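HMG box-containing protein 1 (PDB 3QVE) represses transcription by binding target-gene promoters, regulating the cell cycle and Wnt signalling, and is represented here by its AXH domain. Local coordinates at residues Ser3-Val8 against Lys104-Phe109; Leu75-Asp80 against His97-Lys102; Asp57-Leu62 against Gly87-Glu92. All blocks are in the same frame, centred on the assembly; numbering follows the deposited sequence. Where two conformers were deposited one is given.

Contact 1 of 3, residues Ser3-Val8 against Lys104-Phe109; sequences SWPSTV and KGWSSF. With EDO (1,2-ethanediol), chain P.
Trp-4 and Trp-106 form a T-shaped (edge-to-face) stack in the AXH domain. It joins the N-terminal loop to strand 105-108 of the mixed three-stranded sheet. The edge of Trp-106 points at the face of Trp-4. The centroids of the two six-membered rings are 4.9 Å apart, and the ring planes meet at 69°. CH2 of Trp-106 leads the approach and lies 3.6 Å from CE3 of Trp-4. It sits over the benzo part of that indole, displaced from the middle toward the rim.

Pro-5 adds a second surface to the same ring corner. Its CD is 3.7 Å from Trp-106 CH2, so one aromatic carbon is held against both an indole and a pyrrolidine ring. Trp-106 presents this corner because its CG stands beside the backbone N and anti to the carbonyl carbon (chi1 -76°), and the long indole then spans the gap from the strand to the loop.

Further out, NE1 of Trp-106 is hydrogen-bonded to O of Met-2, which ties the same indole to the start of the chain. Trp-106 also meets Tyr-100 edge-to-face, and Pro-98 of strand 98-101 touches it too. The backbone turns a corner at Trp-106. Just before it, Lys-104 and Gly-105 both face Val-101 in a classic beta bulge. OG of Ser-107 bonds back to O of Gly-105 at 2.9 Å, from above the carbonyl plane.

A 1,2-ethanediol molecule, probably from the crystallisation liquor, lies at the edge of the Trp-4 ring. The backbone N of Trp-4 donates a nearly straight bond to O1 of the diol, 3.1 Å long, with an N-H...O angle of 170°.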
ATOM      1  N   SER A   3     -13.314  -3.489 -10.203  1.00 71.52           N
ATOM      2  CA  SER A   3     -13.357  -4.093  -8.883  1.00 68.98           C
ATOM      3  C   SER A   3     -11.945  -4.386  -8.342  1.00 62.96           C
ATOM      4  O   SER A   3     -10.977  -4.497  -9.115  1.00 55.50           O
ATOM      5  CB  SER A   3     -14.245  -5.340  -8.893  1.00 65.89           C
ATOM      6  OG  SER A   3     -13.566  -6.392  -9.520  1.00 72.57           O
ATOM      7  N   TRP A   4     -11.862  -4.478  -7.012  1.00 59.80           N
ATOM      8  CA  TRP A   4     -10.604  -4.754  -6.294  1.00 53.85           C
ATOM      9  C   TRP A   4      -9.835  -6.009  -6.741  1.00 47.88           C
ATOM     10  O   TRP A   4     -10.390  -7.095  -6.871  1.00 44.06           O
ATOM     11  CB  TRP A   4     -10.825  -4.833  -4.772  1.00 50.61           C
ATOM     12  CG  TRP A   4     -10.870  -3.496  -4.129  1.00 58.48           C
ATOM     13  CD1 TRP A   4     -11.971  -2.703  -3.939  1.00 62.33           C
ATOM     14  CD2 TRP A   4      -9.758  -2.773  -3.613  1.00 42.38           C
ATOM     15  NE1 TRP A   4     -11.603  -1.535  -3.321  1.00 59.24           N
ATOM     16  CE2 TRP A   4     -10.255  -1.549  -3.107  1.00 55.21           C
ATOM     17  CE3 TRP A   4      -8.391  -3.037  -3.526  1.00 39.40           C
ATOM     18  CZ2 TRP A   4      -9.437  -0.602  -2.519  1.00 46.20           C
ATOM     19  CZ3 TRP A   4      -7.585  -2.103  -2.944  1.00 40.71           C
ATOM     20  CH2 TRP A   4      -8.117  -0.895  -2.432  1.00 40.08           C
ATOM     21  N   PRO A   5      -8.543  -5.843  -6.991  1.00 42.11           N
ATOM     22  CA  PRO A   5      -7.687  -7.000  -7.022  1.00 40.08           C
ATOM     23  C   PRO A   5      -7.647  -7.682  -5.652  1.00 37.07           C
ATOM     24  O   PRO A   5      -8.101  -7.108  -4.655  1.00 29.87           O
ATOM     25  CB  PRO A   5      -6.297  -6.428  -7.290  1.00 41.48           C
ATOM     26  CG  PRO A   5      -6.406  -4.941  -7.181  1.00 47.58           C
ATOM     27  CD  PRO A   5      -7.815  -4.555  -7.027  1.00 45.31           C
ATOM     28  N   SER A   6      -7.073  -8.887  -5.622  1.00 36.75           N
ATOM     29  CA  SER A   6      -6.957  -9.656  -4.393  0.50 34.99           C
ATOM     30  C   SER A   6      -5.856  -9.072  -3.512  1.00 31.93           C
ATOM     31  O   SER A   6      -4.683  -9.094  -3.848  1.00 37.15           O
ATOM     32  CB  SER A   6      -6.672 -11.119  -4.705  0.50 36.41           C
ATOM     33  OG  SER A   6      -6.718 -11.891  -3.526  0.50 40.90           O
ATOM     34  N   THR A   7      -6.252  -8.545  -2.375  1.00 28.19           N
ATOM     35  CA  THR A   7      -5.340  -7.921  -1.441  1.00 27.61           C
ATOM     36  C   THR A   7      -5.002  -8.889  -0.328  1.00 29.02           C
ATOM     37  O   THR A   7      -5.805  -9.754   0.003  1.00 26.63           O
ATOM     38  CB  THR A   7      -5.973  -6.673  -0.854  1.00 30.87           C
ATOM     39  OG1 THR A   7      -7.273  -7.006  -0.358  1.00 32.01           O
ATOM     40  CG2 THR A   7      -6.107  -5.587  -1.930  1.00 31.19           C
ATOM     41  N   VAL A   8      -3.817  -8.749   0.248  1.00 25.98           N
ATOM     42  CA  VAL A   8      -3.411  -9.603   1.362  1.00 26.29           C
ATOM     43  C   VAL A   8      -3.734  -8.948   2.703  1.00 30.30           C
ATOM     44  O   VAL A   8      -4.257  -9.581   3.593  1.00 26.85           O
ATOM     45  CB  VAL A   8      -1.898  -9.911   1.285  1.00 24.71           C
ATOM     46  CG1 VAL A   8      -1.457 -10.773   2.528  1.00 20.74           C
ATOM     47  CG2 VAL A   8      -1.620 -10.672   0.013  1.00 25.02           C
ATOM     48  N   LYS A 104     -10.303  10.467  -6.047  1.00 33.05           N
ATOM     49  CA  LYS A 104      -9.605  10.376  -7.332  1.00 33.86           C
ATOM     50  C   LYS A 104      -9.779   9.003  -8.006  1.00 30.27           C
ATOM     51  O   LYS A 104      -9.946   8.929  -9.182  1.00 34.06           O
ATOM     52  CB  LYS A 104      -8.134  10.722  -7.141  1.00 34.07           C
ATOM     53  CG  LYS A 104      -7.301  10.508  -8.405  1.00 46.36           C
ATOM     54  CD  LYS A 104      -6.025  11.370  -8.438  1.00 56.63           C
ATOM     55  CE  LYS A 104      -4.832  10.703  -7.781  1.00 39.56           C
ATOM     56  NZ  LYS A 104      -3.495  11.390  -8.064  1.00 40.69           N
ATOM     57  N   GLY A 105      -9.779   7.904  -7.265  1.00 29.95           N
ATOM     58  CA  GLY A 105      -9.993   6.602  -7.879  1.00 30.03           C
ATOM     59  C   GLY A 105      -8.674   5.900  -8.140  1.00 30.45           C
ATOM     60  O   GLY A 105      -7.648   6.213  -7.522  1.00 25.99           O
ATOM     61  N   TRP A 106      -8.706   4.948  -9.059  1.00 26.08           N
ATOM     62  CA  TRP A 106      -7.575   4.054  -9.246  1.00 28.14           C
ATOM     63  C   TRP A 106      -6.360   4.851  -9.753  1.00 27.66           C
ATOM     64  O   TRP A 106      -6.446   5.616 -10.711  1.00 25.72           O
ATOM     65  CB  TRP A 106      -7.934   2.911 -10.193  1.00 24.50           C
ATOM     66  CG  TRP A 106      -8.772   1.857  -9.575  1.00 30.01           C
ATOM     67  CD1 TRP A 106     -10.050   1.552  -9.901  1.00 31.34           C
ATOM     68  CD2 TRP A 106      -8.410   0.988  -8.502  1.00 27.98           C
ATOM     69  NE1 TRP A 106     -10.507   0.533  -9.125  1.00 31.49           N
ATOM     70  CE2 TRP A 106      -9.524   0.157  -8.254  1.00 29.42           C
ATOM     71  CE3 TRP A 106      -7.243   0.820  -7.729  1.00 28.68           C
ATOM     72  CZ2 TRP A 106      -9.523  -0.832  -7.267  1.00 32.28           C
ATOM     73  CZ3 TRP A 106      -7.221  -0.180  -6.773  1.00 27.34           C
ATOM     74  CH2 TRP A 106      -8.378  -0.979  -6.529  1.00 32.67           C
ATOM     75  N   SER A 107      -5.221   4.618  -9.117  1.00 26.60           N
ATOM     76  CA  SER A 107      -4.002   5.355  -9.402  1.00 26.79           C
ATOM     77  C   SER A 107      -2.793   4.421  -9.282  1.00 26.43           C
ATOM     78  O   SER A 107      -2.855   3.399  -8.614  1.00 26.08           O
ATOM     79  CB  SER A 107      -3.859   6.529  -8.398  1.00 26.78           C
ATOM     80  OG  SER A 107      -5.079   7.273  -8.290  1.00 29.01           O
ATOM     81  N   SER A 108      -1.675   4.798  -9.899  1.00 21.03           N
ATOM     82  CA  SER A 108      -0.489   3.960  -9.930  1.00 23.17           C
ATOM     83  C   SER A 108       0.693   4.857 -10.193  1.00 25.10           C
ATOM     84  O   SER A 108       0.556   5.945 -10.725  1.00 26.02           O
ATOM     85  CB  SER A 108      -0.644   2.956 -11.087  1.00 25.75           C
ATOM     86  OG  SER A 108       0.557   2.307 -11.429  1.00 25.61           O
ATOM     87  N   PHE A 109       1.871   4.409  -9.814  1.00 24.70           N
ATOM     88  CA  PHE A 109       3.097   5.112 -10.223  1.00 24.50           C
ATOM     89  C   PHE A 109       3.408   4.793 -11.670  1.00 27.12           C
ATOM     90  O   PHE A 109       4.146   5.563 -12.309  1.00 23.37           O
ATOM     91  CB  PHE A 109       4.284   4.698  -9.308  1.00 25.01           C
ATOM     92  CG  PHE A 109       4.177   5.246  -7.919  1.00 27.51           C
ATOM     93  CD1 PHE A 109       4.679   6.496  -7.632  1.00 32.85           C
ATOM     94  CD2 PHE A 109       3.480   4.563  -6.923  1.00 26.67           C
ATOM     95  CE1 PHE A 109       4.529   7.032  -6.349  1.00 31.74           C
ATOM     96  CE2 PHE A 109       3.336   5.099  -5.653  1.00 29.47           C
ATOM     97  CZ  PHE A 109       3.865   6.342  -5.388  1.00 30.13           C
TER
HETATM   98  C1  EDO P  41     -15.661  -3.302  -5.506  1.00 81.36           C
HETATM   99  O1  EDO P  41     -14.623  -4.284  -5.615  1.00 71.72           O
HETATM  100  C2  EDO P  41     -15.838  -2.598  -6.850  1.00 84.18           C
HETATM  101  O2  EDO P  41     -16.950  -1.707  -6.788  1.00 84.42           O

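Contact 2 of 3, residues Leu75-Asp80 against His97-Lys102; sequences LKLTFD and HPFYVK. With EDO (1,2-ethanediol), chain N; EDO (1,2-ethanediol), chain I.
The Phe-99 ring meets Leu-77 and Phe-79 obliquely, while His-97 from its own segment lies over one of its faces. ND1 of His-97 is 3.5 Å above the plane of the Phe-99 ring, displaced toward the rim. CZ of Phe-99 is 3.7 Å from CD1 of Leu-77, and the two side chains come from opposite directions. CE1 of Phe-99 is 4.0 Å from CZ of Phe-79. Here the two side chains cross at a slant.

A chi1 of -64° turns the ring of Phe-99 away from its own carbonyl carbon and toward strand 72-80.

The imidazole is fixed at both nitrogens. ND1 of His-97 donates to O of Pro-98 at 3.0 Å. The bond is bent, at 134°, and the acceptor lies somewhat out of the ring plane. NE2 of His-97 is hydrogen-bonded to the backbone N of Leu-13, so the ring above Phe-99 has little freedom to turn.

Leu-77 and Phe-79 also touch Val-91 of the next strand, and Phe-109 lies against Leu-77. All three residues that meet across the contact are buried. The arrangement is an apolar core between two beta-sheets. Strand 72-80 of the six-stranded antiparallel sheet faces strand 98-101 of the small mixed sheet inside the AXH fold.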
ATOM      1  N   LEU A  75       9.293  -0.178  -5.690  1.00 22.65           N
ATOM      2  CA  LEU A  75       8.983   1.120  -5.104  1.00 24.40           C
ATOM      3  C   LEU A  75       9.167   0.943  -3.601  1.00 25.80           C
ATOM      4  O   LEU A  75       8.970  -0.162  -3.053  1.00 22.73           O
ATOM      5  CB  LEU A  75       7.528   1.541  -5.387  1.00 28.00           C
ATOM      6  CG  LEU A  75       7.089   1.805  -6.839  1.00 29.48           C
ATOM      7  CD1 LEU A  75       5.552   1.813  -6.964  1.00 28.49           C
ATOM      8  CD2 LEU A  75       7.703   3.082  -7.307  1.00 34.00           C
ATOM      9  N   LYS A  76       9.570   2.028  -2.949  1.00 23.13           N
ATOM     10  CA  LYS A  76       9.587   2.141  -1.519  1.00 23.04           C
ATOM     11  C   LYS A  76       8.834   3.392  -1.187  1.00 26.23           C
ATOM     12  O   LYS A  76       9.169   4.467  -1.678  1.00 24.20           O
ATOM     13  CB  LYS A  76      11.007   2.171  -0.994  1.00 27.25           C
ATOM     14  CG  LYS A  76      11.670   0.784  -1.075  1.00 39.54           C
ATOM     15  CD  LYS A  76      13.123   0.743  -0.583  1.00 50.05           C
ATOM     16  CE  LYS A  76      13.208   0.735   0.901  1.00 51.90           C
ATOM     17  NZ  LYS A  76      14.604   0.920   1.404  1.00 52.93           N
ATOM     18  N   LEU A  77       7.808   3.227  -0.372  1.00 20.69           N
ATOM     19  CA  LEU A  77       6.817   4.277  -0.097  1.00 23.52           C
ATOM     20  C   LEU A  77       6.609   4.439   1.365  1.00 24.53           C
ATOM     21  O   LEU A  77       6.566   3.438   2.078  1.00 25.04           O
ATOM     22  CB  LEU A  77       5.462   3.873  -0.693  1.00 19.16           C
ATOM     23  CG  LEU A  77       5.398   3.412  -2.133  1.00 24.27           C
ATOM     24  CD1 LEU A  77       3.972   2.852  -2.490  1.00 23.06           C
ATOM     25  CD2 LEU A  77       5.836   4.633  -3.047  1.00 20.89           C
ATOM     26  N   THR A  78       6.360   5.671   1.824  1.00 22.33           N
ATOM     27  CA  THR A  78       6.079   5.885   3.251  1.00 21.77           C
ATOM     28  C   THR A  78       4.732   6.533   3.365  1.00 23.88           C
ATOM     29  O   THR A  78       4.421   7.495   2.664  1.00 25.42           O
ATOM     30  CB  THR A  78       7.167   6.739   3.951  1.00 23.51           C
ATOM     31  OG1 THR A  78       8.370   5.980   3.978  1.00 24.49           O
ATOM     32  CG2 THR A  78       6.767   7.090   5.433  1.00 24.37           C
ATOM     33  N   PHE A  79       3.924   5.970   4.246  1.00 21.85           N
ATOM     34  CA  PHE A  79       2.520   6.333   4.413  1.00 23.41           C
ATOM     35  C   PHE A  79       2.234   6.792   5.847  1.00 25.44           C
ATOM     36  O   PHE A  79       2.838   6.289   6.788  1.00 24.70           O
ATOM     37  CB  PHE A  79       1.630   5.120   4.183  1.00 25.81           C
ATOM     38  CG  PHE A  79       1.543   4.687   2.754  1.00 23.21           C
ATOM     39  CD1 PHE A  79       0.753   5.370   1.854  1.00 26.01           C
ATOM     40  CD2 PHE A  79       2.171   3.523   2.335  1.00 26.45           C
ATOM     41  CE1 PHE A  79       0.638   4.953   0.533  1.00 24.32           C
ATOM     42  CE2 PHE A  79       2.063   3.106   1.010  1.00 23.43           C
ATOM     43  CZ  PHE A  79       1.314   3.821   0.124  1.00 23.86           C
ATOM     44  N   ASP A  80       1.271   7.698   5.987  1.00 26.77           N
ATOM     45  CA  ASP A  80       0.795   8.210   7.265  1.00 26.44           C
ATOM     46  C   ASP A  80      -0.662   7.801   7.502  1.00 24.19           C
ATOM     47  O   ASP A  80      -1.549   8.214   6.728  1.00 28.61           O
ATOM     48  CB  ASP A  80       0.935   9.728   7.230  1.00 26.96           C
ATOM     49  CG  ASP A  80       0.590  10.399   8.556  1.00 35.65           C
ATOM     50  OD1 ASP A  80       0.138   9.696   9.437  1.00 31.81           O
ATOM     51  OD2 ASP A  80       0.807  11.620   8.711  1.00 35.95           O
ATOM     52  N   HIS A  97       1.785  -1.762  -8.682  1.00 23.06           N
ATOM     53  CA  HIS A  97       0.820  -1.785  -7.559  1.00 22.78           C
ATOM     54  C   HIS A  97      -0.210  -0.643  -7.739  1.00 23.96           C
ATOM     55  O   HIS A  97       0.157   0.520  -7.856  1.00 22.89           O
ATOM     56  CB  HIS A  97       1.535  -1.639  -6.202  1.00 25.61           C
ATOM     57  CG  HIS A  97       0.753  -2.155  -5.043  1.00 22.48           C
ATOM     58  ND1 HIS A  97      -0.427  -1.581  -4.629  1.00 21.28           N
ATOM     59  CD2 HIS A  97       0.960  -3.223  -4.233  1.00 22.77           C
ATOM     60  CE1 HIS A  97      -0.916  -2.268  -3.605  1.00 25.34           C
ATOM     61  NE2 HIS A  97      -0.087  -3.262  -3.338  1.00 21.66           N
ATOM     62  N   PRO A  98      -1.508  -0.984  -7.784  1.00 24.50           N
ATOM     63  CA  PRO A  98      -2.571   0.027  -7.871  1.00 25.23           C
ATOM     64  C   PRO A  98      -3.022   0.525  -6.501  1.00 26.50           C
ATOM     65  O   PRO A  98      -2.881  -0.194  -5.503  1.00 25.84           O
ATOM     66  CB  PRO A  98      -3.702  -0.738  -8.524  1.00 26.91           C
ATOM     67  CG  PRO A  98      -3.555  -2.135  -7.984  1.00 27.44           C
ATOM     68  CD  PRO A  98      -2.054  -2.344  -7.812  1.00 24.92           C
ATOM     69  N   PHE A  99      -3.498   1.763  -6.447  1.00 24.49           N
ATOM     70  CA  PHE A  99      -3.976   2.354  -5.201  1.00 23.05           C
ATOM     71  C   PHE A  99      -5.301   3.014  -5.513  1.00 27.41           C
ATOM     72  O   PHE A  99      -5.440   3.607  -6.581  1.00 26.31           O
ATOM     73  CB  PHE A  99      -2.991   3.379  -4.669  1.00 23.41           C
ATOM     74  CG  PHE A  99      -1.682   2.788  -4.299  1.00 22.27           C
ATOM     75  CD1 PHE A  99      -1.529   2.121  -3.079  1.00 22.62           C
ATOM     76  CD2 PHE A  99      -0.633   2.781  -5.221  1.00 24.53           C
ATOM     77  CE1 PHE A  99      -0.328   1.546  -2.725  1.00 25.83           C
ATOM     78  CE2 PHE A  99       0.551   2.196  -4.887  1.00 26.94           C
ATOM     79  CZ  PHE A  99       0.710   1.571  -3.625  1.00 24.87           C
ATOM     80  N   TYR A 100      -6.245   2.896  -4.593  1.00 23.87           N
ATOM     81  CA  TYR A 100      -7.544   3.501  -4.760  1.00 26.55           C
ATOM     82  C   TYR A 100      -7.537   4.759  -3.930  1.00 24.96           C
ATOM     83  O   TYR A 100      -7.600   4.687  -2.699  1.00 26.84           O
ATOM     84  CB  TYR A 100      -8.680   2.548  -4.407  1.00 24.44           C
ATOM     85  CG  TYR A 100     -10.008   3.104  -4.935  1.00 28.16           C
ATOM     86  CD1 TYR A 100     -10.430   2.866  -6.238  1.00 33.20           C
ATOM     87  CD2 TYR A 100     -10.785   3.931  -4.142  1.00 40.33           C
ATOM     88  CE1 TYR A 100     -11.643   3.424  -6.742  1.00 33.92           C
ATOM     89  CE2 TYR A 100     -11.975   4.482  -4.615  1.00 45.27           C
ATOM     90  CZ  TYR A 100     -12.397   4.227  -5.905  1.00 41.03           C
ATOM     91  OH  TYR A 100     -13.577   4.775  -6.324  1.00 42.34           O
ATOM     92  N   VAL A 101      -7.412   5.904  -4.604  1.00 24.45           N
ATOM     93  CA  VAL A 101      -7.161   7.168  -3.938  1.00 24.98           C
ATOM     94  C   VAL A 101      -8.474   7.871  -3.672  1.00 27.58           C
ATOM     95  O   VAL A 101      -9.272   8.010  -4.579  1.00 25.36           O
ATOM     96  CB  VAL A 101      -6.227   8.039  -4.758  1.00 26.08           C
ATOM     97  CG1 VAL A 101      -6.071   9.410  -4.107  1.00 21.65           C
ATOM     98  CG2 VAL A 101      -4.877   7.285  -4.925  1.00 20.44           C
ATOM     99  N   LYS A 102      -8.684   8.286  -2.425  1.00 26.46           N
ATOM    100  CA  LYS A 102      -9.880   9.040  -2.019  0.50 26.36           C
ATOM    101  C   LYS A 102     -10.051  10.275  -2.891  1.00 29.17           C
ATOM    102  O   LYS A 102      -9.100  11.014  -3.093  1.00 26.60           O
ATOM    103  CB  LYS A 102      -9.760   9.477  -0.564  0.50 29.18           C
ATOM    104  CG  LYS A 102     -11.061   9.851   0.135  0.50 32.82           C
ATOM    105  CD  LYS A 102     -10.779  10.295   1.564  0.50 36.09           C
ATOM    106  CE  LYS A 102     -12.018  10.178   2.448  0.50 40.14           C
ATOM    107  NZ  LYS A 102     -13.171  10.905   1.869  0.50 27.96           N
TER
HETATM  108  C1  EDO N  24      15.912   0.665   4.985  1.00 69.45           C
HETATM  109  O1  EDO N  24      15.126   0.230   3.873  1.00 65.04           O
HETATM  110  C2  EDO N  24      16.111  -0.462   5.983  1.00 70.50           C
HETATM  111  O2  EDO N  24      16.480  -1.647   5.269  1.00 73.89           O
HETATM  112  C1  EDO I  13      -6.280   9.447   6.653  1.00 53.42           C
HETATM  113  O1  EDO I  13      -6.323   9.910   8.006  1.00 51.27           O
HETATM  114  C2  EDO I  13      -5.052  10.042   5.993  1.00 47.32           C
HETATM  115  O2  EDO I  13      -3.957   9.889   6.902  1.00 60.16           O

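Contact 3 of 3, residues Asp57-Leu62 against Gly87-Glu92; sequences DGLKLL and GLLTVE
Leu-59 and Leu-89, with Leu-62 and Leu-88, meet across a strand of the main antiparallel sheet of the AXH domain. Strands 59-69 and 89-94 both flank strand 72-80 and do not pair with each other. The spacing agrees: the CA atoms of Leu-59 and Leu-89 are 8.7 Å apart. The contact is therefore made by side chains alone, reaching past the strand between them.

Two leucine pairs do this, on opposite faces of the sheet. On the buried face, CD1 of Leu-59 is 4.3 Å from CD2 of Leu-89. Leu-89 has its CG anti to the backbone N (chi1 171°), and this brings one methyl toward the neighbouring leucine. Leu-59 also packs on Phe-79 of the intervening strand, and Leu-89 packs on Phe-20 of strand 17-20. This pair is thus part of the apolar core.

The other face is less enclosed. There Leu-62 and Leu-88, both partly exposed, approach past Asp-80, which Leu-88 touches. Their side chains cross at about a right angle and meet through their methyl ends.

Backbone hydrogen bonds tie strand 59-69 to strand 72-80, Lys-60 with Asp-80 and Leu-62 with Thr-78; on the other side Leu-77 bonds to Val-91. On the less buried face the nearest atoms are CD1 of Leu-62 and CD2 of Leu-88, 4.2 Å apart.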
ATOM      1  N   ASP A  57      -8.763   4.610   8.089  1.00 31.52           N
ATOM      2  CA  ASP A  57      -9.203   5.814   7.432  1.00 38.41           C
ATOM      3  C   ASP A  57      -8.403   6.123   6.161  1.00 36.35           C
ATOM      4  O   ASP A  57      -8.555   7.190   5.609  1.00 32.30           O
ATOM      5  CB  ASP A  57      -9.054   7.024   8.363  1.00 44.98           C
ATOM      6  CG  ASP A  57      -9.965   6.958   9.557  1.00 55.87           C
ATOM      7  OD1 ASP A  57     -11.176   6.812   9.333  1.00 64.30           O
ATOM      8  OD2 ASP A  57      -9.472   7.066  10.700  1.00 69.02           O
ATOM      9  N   GLY A  58      -7.528   5.225   5.730  1.00 32.46           N
ATOM     10  CA  GLY A  58      -6.662   5.506   4.603  1.00 28.27           C
ATOM     11  C   GLY A  58      -5.235   5.760   5.006  1.00 26.40           C
ATOM     12  O   GLY A  58      -4.932   6.052   6.175  1.00 27.85           O
ATOM     13  N   LEU A  59      -4.352   5.627   4.017  1.00 25.67           N
ATOM     14  CA  LEU A  59      -2.913   5.839   4.202  1.00 25.48           C
ATOM     15  C   LEU A  59      -2.466   6.969   3.262  1.00 25.42           C
ATOM     16  O   LEU A  59      -2.584   6.851   2.047  1.00 24.73           O
ATOM     17  CB  LEU A  59      -2.159   4.546   3.882  1.00 24.84           C
ATOM     18  CG  LEU A  59      -2.343   3.421   4.924  1.00 27.03           C
ATOM     19  CD1 LEU A  59      -1.748   2.129   4.383  1.00 26.98           C
ATOM     20  CD2 LEU A  59      -1.728   3.796   6.257  1.00 23.72           C
ATOM     21  N   LYS A  60      -2.030   8.077   3.846  1.00 26.91           N
ATOM     22  CA  LYS A  60      -1.601   9.213   3.078  1.00 28.99           C
ATOM     23  C   LYS A  60      -0.147   9.031   2.649  1.00 27.86           C
ATOM     24  O   LYS A  60       0.726   8.859   3.473  1.00 24.17           O
ATOM     25  CB  LYS A  60      -1.761  10.473   3.902  1.00 30.19           C
ATOM     26  CG  LYS A  60      -1.447  11.782   3.162  1.00 37.62           C
ATOM     27  CD  LYS A  60      -1.655  12.952   4.158  1.00 41.78           C
ATOM     28  CE  LYS A  60      -1.360  14.285   3.546  1.00 61.94           C
ATOM     29  NZ  LYS A  60      -1.654  15.401   4.483  1.00 65.75           N
ATOM     30  N   LEU A  61       0.107   9.062   1.353  1.00 24.90           N
ATOM     31  CA  LEU A  61       1.481   8.932   0.849  1.00 22.92           C
ATOM     32  C   LEU A  61       2.258  10.176   1.151  1.00 21.84           C
ATOM     33  O   LEU A  61       1.810  11.278   0.815  1.00 26.29           O
ATOM     34  CB  LEU A  61       1.458   8.719  -0.668  1.00 25.16           C
ATOM     35  CG  LEU A  61       2.798   8.586  -1.390  1.00 22.46           C
ATOM     36  CD1 LEU A  61       3.451   7.285  -0.945  1.00 20.43           C
ATOM     37  CD2 LEU A  61       2.572   8.631  -2.906  1.00 22.75           C
ATOM     38  N   LEU A  62       3.414  10.012   1.772  1.00 23.94           N
ATOM     39  CA  LEU A  62       4.274  11.112   2.126  1.00 27.50           C
ATOM     40  C   LEU A  62       5.525  11.174   1.246  1.00 25.86           C
ATOM     41  O   LEU A  62       6.105  12.250   1.061  1.00 27.90           O
ATOM     42  CB  LEU A  62       4.743  10.988   3.592  1.00 27.02           C
ATOM     43  CG  LEU A  62       3.711  11.085   4.722  1.00 34.59           C
ATOM     44  CD1 LEU A  62       4.439  11.136   6.096  1.00 24.82           C
ATOM     45  CD2 LEU A  62       2.750  12.269   4.546  1.00 28.65           C
ATOM     46  N   GLY A  87       1.950   5.379  14.223  1.00 28.94           N
ATOM     47  CA  GLY A  87       3.222   5.493  13.528  1.00 28.08           C
ATOM     48  C   GLY A  87       3.098   5.347  12.019  1.00 29.64           C
ATOM     49  O   GLY A  87       2.075   4.847  11.488  1.00 27.50           O
ATOM     50  N   LEU A  88       4.153   5.784  11.332  1.00 25.70           N
ATOM     51  CA  LEU A  88       4.250   5.651   9.879  1.00 24.67           C
ATOM     52  C   LEU A  88       4.460   4.209   9.461  1.00 24.50           C
ATOM     53  O   LEU A  88       4.829   3.329  10.275  1.00 26.00           O
ATOM     54  CB  LEU A  88       5.378   6.531   9.360  1.00 24.03           C
ATOM     55  CG  LEU A  88       5.289   8.025   9.752  1.00 30.03           C
ATOM     56  CD1 LEU A  88       6.447   8.812   9.117  1.00 24.91           C
ATOM     57  CD2 LEU A  88       3.922   8.637   9.386  1.00 25.07           C
ATOM     58  N   LEU A  89       4.223   3.960   8.183  1.00 26.05           N
ATOM     59  CA  LEU A  89       4.481   2.644   7.564  1.00 25.12           C
ATOM     60  C   LEU A  89       5.268   2.859   6.313  1.00 24.35           C
ATOM     61  O   LEU A  89       4.846   3.668   5.482  1.00 23.93           O
ATOM     62  CB  LEU A  89       3.163   1.978   7.170  1.00 22.70           C
ATOM     63  CG  LEU A  89       3.186   0.688   6.322  1.00 25.65           C
ATOM     64  CD1 LEU A  89       3.863  -0.432   7.049  1.00 21.18           C
ATOM     65  CD2 LEU A  89       1.770   0.291   5.921  1.00 22.42           C
ATOM     66  N   THR A  90       6.367   2.120   6.147  1.00 24.85           N
ATOM     67  CA  THR A  90       7.094   2.101   4.876  1.00 21.71           C
ATOM     68  C   THR A  90       6.858   0.732   4.249  1.00 24.87           C
ATOM     69  O   THR A  90       6.836  -0.280   4.950  1.00 21.15           O
ATOM     70  CB  THR A  90       8.598   2.388   5.068  1.00 23.66           C
ATOM     71  OG1 THR A  90       8.712   3.683   5.678  1.00 24.63           O
ATOM     72  CG2 THR A  90       9.357   2.415   3.705  1.00 20.91           C
ATOM     73  N   VAL A  91       6.636   0.705   2.938  1.00 23.08           N
ATOM     74  CA  VAL A  91       6.416  -0.536   2.232  1.00 21.77           C
ATOM     75  C   VAL A  91       7.338  -0.604   1.040  1.00 23.32           C
ATOM     76  O   VAL A  91       7.793   0.428   0.529  1.00 23.21           O
ATOM     77  CB  VAL A  91       4.929  -0.714   1.729  1.00 27.01           C
ATOM     78  CG1 VAL A  91       3.931  -0.457   2.849  1.00 20.88           C
ATOM     79  CG2 VAL A  91       4.636   0.154   0.557  1.00 22.35           C
ATOM     80  N   GLU A  92       7.622  -1.828   0.610  1.00 19.96           N
ATOM     81  CA  GLU A  92       8.203  -2.091  -0.695  1.00 20.85           C
ATOM     82  C   GLU A  92       7.128  -2.755  -1.532  1.00 23.74           C
ATOM     83  O   GLU A  92       6.503  -3.701  -1.072  1.00 26.95           O
ATOM     84  CB  GLU A  92       9.379  -3.029  -0.561  1.00 24.31           C
ATOM     85  CG  GLU A  92      10.149  -3.281  -1.825  1.00 26.34           C
ATOM     86  CD  GLU A  92      10.908  -4.586  -1.771  1.00 33.78           C
ATOM     87  OE1 GLU A  92      12.115  -4.516  -1.439  1.00 31.51           O
ATOM     88  OE2 GLU A  92      10.310  -5.666  -2.050  1.00 30.73           O
TER

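Contacts 2 and 3 share the six-stranded antiparallel sheet, with centres about 7 Å apart. Strand 72-80 carries one side of contact 2 and runs between the two strands of contact 3. Contacts 1 and 2 share the small mixed sheet, where strands 98-101 and 105-108 are neighbours, and their centres lie about 9 Å apart. The centres of contacts 1 and 3 are about 15 Å apart, on opposite sides of the chain centre. Phe-109 bridges them by touching Leu-61, and it also packs on Leu-75. Along the chain, contact 1 spans the other two, whose segments alternate. Together they join the N-terminal loop and both sheets into one AXH domain.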